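Local structure of putative ATPase, AAA family (Prochlorococcus marinus subsp. pastoris str. CCMP1986, 3CTD) at the interface of chains A and B. The protein probably acts as a DNA-dependent ATPase of the RarA/MGS1/WRNIP1 subfamily in responses to stalled replication, seen here as its C-terminal part without the ATPase core. Sequence-based numbering; all coordinates share one arbitrary frame. Chains: chain A/B, Putative ATPase, AAA family.

Contact 1 and contact 2 are neighbouring patches of one interface between two copies of the same chain, the centres of their C-alpha atoms about 15 Å apart. Helix 110-122 of chain A joins them, giving A:Phe112 to contact 1 and A:Leu110, A:Phe111, A:Ser114 and A:Leu118 to contact 2. Chain B offers helices 68-83 and 90-104 to the first and segment 128-139 to the second, so helix 110-122 touches helix 68-83 in one patch and the 128-139 segment in the other. The whole interface departs from an exact two-fold. The deposited assembly holds four copies; a tetramer may be the working form, but the structure alone does not show it.

Contact 1: the interface of chains A and B. Residues chain A 96, 99-100, 104, 112; chain B 73, 76-77, 95.
This patch is a helix-packing interface between two copies of the C-terminal, MgsA-type region of a RarA-like protein. Helix 90-104 and the start of helix 110-122 of chain A lie against helices 68-83 and 90-104 of chain B, and together the residues hide 238 Å² of surface.

The aromatic contact is made by the rim of a ring. A:Phe112 has CG anti to its own carbonyl carbon (chi1 -52°), and the far end of the ring meets the backbone of helix 68-83 in chain B. Its CE1 lies 3.5 Å from the carbonyl oxygen O of B:Leu76, while CZ stands 3.7 Å from the amide N of B:Ile77. The carbonyl carbon of B:Leu76 and that amide nitrogen both lie at the edge of the ring, in its plane, so the ring abuts the peptide edge-on. Within chain A, the methyl CB of A:Ala100 sits 3.6 Å above the ring centre, and CB of A:Val104 borders the same ring at its edge. These two residues of helix 90-104 probably limit how the ring can tilt.

Aliphatic packing continues from A:Val104, whose two methyls divide the work. CG1, anti to the backbone N (chi1 -179°), meets the tip CD1 of B:Ile77 at 4.0 Å, the two side chains crossing obliquely. CG2 touches the methylene CG of B:Arg73 at 3.8 Å, the two side chains running past one another in opposite directions. The arginine contributes its aliphatic stem here.

The polar residues meet without a hydrogen bond across the patch. B:Gln95 leaves its helix with CG anti to the backbone N and then bends at chi2 (63°), which brings its amide over helix 90-104 of chain A. The amide oxygen OE1 of B:Gln95 ends 4.0 Å from the backbone N of A:Ala100.

Contact 2: the interface of chains A and B. Residues chain A 55, 58-59, 110-111, 114, 118; chain B 128-133, 136.
In chain B the backbone runs from a 3-10 turn, 128-130, into helix 131-139, with phi/psi of -72/-11° at B:Thr129, and this corner packs against helices 51-63 and 110-122 of chain A. OG of B:Ser131 donates to O of B:Ser128 at 2.8 Å, which probably steadies the junction of turn and helix. Across the interface, A:Ser114 turns OG anti to its backbone N and donates to the carbonyl O of B:Thr129 at 3.0 Å; OG lies in the carbonyl plane on a lone pair, with a C=O...OG angle of 121°.

B:Ile132 wedges between the two chain A helices. Its CD1 reaches CB of A:Ala59 at 3.7 Å. A:Leu110 and B:Ile132 reach toward each other tip to tip, with CD1 of A:Leu110 3.9 Å from CG1 of B:Ile132. CZ of A:Phe111 lies 3.6 Å from CE2 of B:Phe133, at that ring's edge and in its plane. CD1 of A:Phe111 lies 3.3 Å from the hydroxyl OG1 of B:Thr129, and A:Phe111 crosses both side chains at about a right angle. CD2 of A:Leu110 is 3.8 Å from CE1 of B:Phe133. An alanine in place of A:Phe111 would remove the ring packed against B:Phe133 and B:Thr129 and would probably loosen this side of the patch.

The mainly apolar patch, with the A:Ser114–B:Thr129 hydrogen bond giving it a directed polar contact, joins two copies in this assembly and may do so in the working protein; the structure alone does not show this.

Contact 1: the interface of chains A and B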
# COMPACT_ATOMS: atom_id res chain seq x y z
N SER A 96 5.79 4.92 -3.46
CA SER A 96 4.88 5.33 -4.53
C SER A 96 5.27 6.71 -5.02
O SER A 96 5.28 6.93 -6.22
CB SER A 96 3.42 5.30 -4.11
OG SER A 96 3.03 4.06 -3.51
N ASP A 99 8.36 6.12 -7.45
CA ASP A 99 7.93 5.52 -8.70
C ASP A 99 7.19 6.52 -9.58
O ASP A 99 7.46 6.61 -10.81
CB ASP A 99 7.06 4.32 -8.38
CG ASP A 99 7.85 3.22 -7.77
OD1 ASP A 99 9.08 3.22 -7.94
OD2 ASP A 99 7.25 2.33 -7.16
N ALA A 100 6.31 7.30 -8.97
CA ALA A 100 5.53 8.26 -9.71
C ALA A 100 6.50 9.25 -10.28
O ALA A 100 6.35 9.65 -11.43
CB ALA A 100 4.54 8.96 -8.81
N VAL A 104 7.19 10.50 -14.17
CA VAL A 104 6.82 11.89 -14.52
C VAL A 104 7.94 12.97 -14.66
O VAL A 104 7.85 13.82 -15.53
CB VAL A 104 5.75 12.43 -13.56
CG1 VAL A 104 5.35 13.84 -13.93
CG2 VAL A 104 4.52 11.47 -13.49
N PHE A 112 5.42 15.12 -5.97
CA PHE A 112 5.74 13.85 -5.30
C PHE A 112 6.78 14.08 -4.21
O PHE A 112 6.78 13.46 -3.12
CB PHE A 112 6.20 12.79 -6.32
CG PHE A 112 5.25 12.63 -7.46
CD1 PHE A 112 3.89 12.43 -7.21
CD2 PHE A 112 5.68 12.75 -8.77
CE1 PHE A 112 2.99 12.33 -8.23
CE2 PHE A 112 4.80 12.65 -9.80
CZ PHE A 112 3.44 12.43 -9.54
N ARG B 73 -0.25 9.34 -15.92
CA ARG B 73 0.65 10.41 -15.45
C ARG B 73 -0.14 11.50 -14.76
O ARG B 73 0.19 11.89 -13.64
CB ARG B 73 1.46 11.02 -16.60
CG ARG B 73 2.88 10.50 -16.72
CD ARG B 73 3.63 11.08 -17.95
NE ARG B 73 3.88 9.91 -18.76
CZ ARG B 73 3.59 9.77 -20.04
NH1 ARG B 73 3.10 10.81 -20.74
NH2 ARG B 73 3.84 8.58 -20.60
N LEU B 76 -1.54 10.32 -11.54
CA LEU B 76 -0.56 10.26 -10.47
C LEU B 76 -0.34 11.67 -9.94
O LEU B 76 -0.44 11.91 -8.73
CB LEU B 76 0.76 9.63 -10.91
CG LEU B 76 0.81 8.10 -11.14
CD1 LEU B 76 2.04 7.73 -12.00
CD2 LEU B 76 0.76 7.27 -9.85
N ILE B 77 -0.07 12.60 -10.85
CA ILE B 77 0.01 14.03 -10.52
C ILE B 77 -1.17 14.55 -9.70
O ILE B 77 -0.99 15.17 -8.67
CB ILE B 77 0.14 14.88 -11.79
CG1 ILE B 77 1.41 14.46 -12.56
CG2 ILE B 77 0.11 16.38 -11.46
CD1 ILE B 77 1.61 15.22 -13.91
N GLN B 95 -1.04 4.36 -8.19
CA GLN B 95 0.20 3.78 -8.68
C GLN B 95 0.00 2.30 -8.91
O GLN B 95 0.46 1.72 -9.88
CB GLN B 95 1.37 4.04 -7.73
CG GLN B 95 2.63 3.27 -8.09
CD GLN B 95 3.15 3.67 -9.45
OE1 GLN B 95 3.24 4.88 -9.77
NE2 GLN B 95 3.50 2.68 -10.27

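Contact 2: the interface of chains A and B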
# COMPACT_ATOMS: atom_id res chain seq x y z
N LEU A 55 9.97 22.20 3.79
CA LEU A 55 9.70 22.72 2.44
C LEU A 55 10.79 23.71 2.07
O LEU A 55 11.33 23.72 0.95
CB LEU A 55 8.34 23.38 2.32
CG LEU A 55 7.15 22.44 2.48
CD1 LEU A 55 5.96 23.24 2.71
CD2 LEU A 55 6.97 21.55 1.21
N LEU A 58 13.77 21.80 1.16
CA LEU A 58 13.41 21.16 -0.10
C LEU A 58 13.54 22.13 -1.28
O LEU A 58 14.23 21.82 -2.27
CB LEU A 58 12.01 20.50 -0.03
CG LEU A 58 11.49 19.78 -1.29
CD1 LEU A 58 12.48 18.78 -1.85
CD2 LEU A 58 10.12 19.14 -1.00
N ALA A 59 12.90 23.29 -1.17
CA ALA A 59 12.98 24.32 -2.24
C ALA A 59 14.39 24.74 -2.50
O ALA A 59 14.78 24.90 -3.64
CB ALA A 59 12.11 25.54 -1.94
N LEU A 110 7.62 17.64 -8.88
CA LEU A 110 7.81 18.40 -7.67
C LEU A 110 6.71 18.05 -6.63
O LEU A 110 6.98 18.03 -5.43
CB LEU A 110 7.82 19.91 -7.97
CG LEU A 110 8.12 20.85 -6.81
CD1 LEU A 110 9.41 20.34 -6.06
CD2 LEU A 110 8.31 22.29 -7.30
N PHE A 111 5.49 17.80 -7.09
CA PHE A 111 4.42 17.38 -6.18
C PHE A 111 4.70 16.07 -5.38
O PHE A 111 4.27 15.95 -4.23
CB PHE A 111 3.10 17.29 -6.96
CG PHE A 111 2.53 18.62 -7.31
CD1 PHE A 111 2.08 19.50 -6.30
CD2 PHE A 111 2.42 19.02 -8.66
CE1 PHE A 111 1.53 20.77 -6.61
CE2 PHE A 111 1.91 20.27 -9.00
CZ PHE A 111 1.45 21.16 -7.98
N SER A 114 7.18 16.97 -2.74
CA SER A 114 6.54 17.75 -1.71
C SER A 114 5.61 16.88 -0.88
O SER A 114 5.61 16.98 0.38
CB SER A 114 5.76 18.92 -2.32
OG SER A 114 4.95 19.54 -1.33
N LEU A 118 6.44 16.46 3.02
CA LEU A 118 5.43 16.83 4.01
C LEU A 118 4.89 15.63 4.76
O LEU A 118 4.58 15.70 5.96
CB LEU A 118 4.27 17.60 3.35
CG LEU A 118 4.62 19.01 2.88
CD1 LEU A 118 3.64 19.47 1.82
CD2 LEU A 118 4.66 19.96 4.05
N SER B 128 -2.71 21.34 -0.49
CA SER B 128 -1.66 21.80 0.42
C SER B 128 -0.21 21.46 -0.01
O SER B 128 0.73 22.09 0.46
CB SER B 128 -1.93 21.43 1.88
OG SER B 128 -1.51 20.11 2.21
N THR B 129 -0.02 20.51 -0.94
CA THR B 129 1.32 20.25 -1.44
C THR B 129 1.83 21.34 -2.35
O THR B 129 3.01 21.31 -2.69
CB THR B 129 1.41 18.96 -2.24
OG1 THR B 129 0.54 19.05 -3.38
CG2 THR B 129 1.06 17.71 -1.35
N LYS B 130 0.95 22.28 -2.75
CA LYS B 130 1.38 23.44 -3.58
C LYS B 130 2.28 24.42 -2.77
O LYS B 130 2.96 25.28 -3.33
CB LYS B 130 0.18 24.20 -4.23
N SER B 131 2.27 24.25 -1.45
CA SER B 131 3.10 24.99 -0.51
C SER B 131 4.53 25.12 -0.94
O SER B 131 5.16 26.14 -0.67
CB SER B 131 3.10 24.25 0.81
OG SER B 131 1.84 24.44 1.41
N ILE B 132 5.06 24.08 -1.57
CA ILE B 132 6.47 24.05 -1.91
C ILE B 132 6.78 25.27 -2.76
O ILE B 132 7.87 25.80 -2.69
CB ILE B 132 6.86 22.73 -2.65
CG1 ILE B 132 8.30 22.78 -3.21
CG2 ILE B 132 5.92 22.52 -3.80
CD1 ILE B 132 9.37 23.04 -2.14
N PHE B 133 5.82 25.70 -3.57
CA PHE B 133 6.03 26.88 -4.43
C PHE B 133 6.15 28.15 -3.59
O PHE B 133 6.86 29.08 -3.96
CB PHE B 133 4.90 27.04 -5.45
CG PHE B 133 4.80 25.91 -6.42
CD1 PHE B 133 5.70 25.78 -7.45
CD2 PHE B 133 3.79 24.98 -6.31
CE1 PHE B 133 5.60 24.73 -8.36
CE2 PHE B 133 3.69 23.90 -7.21
CZ PHE B 133 4.59 23.78 -8.23
N MET B 136 9.63 28.09 -2.29
CA MET B 136 10.46 28.35 -3.43
C MET B 136 10.50 29.86 -3.73
O MET B 136 11.51 30.38 -4.23
CB MET B 136 9.85 27.63 -4.60
CG MET B 136 10.73 27.44 -5.75
SD MET B 136 10.35 25.84 -6.54
CE MET B 136 11.57 24.81 -5.68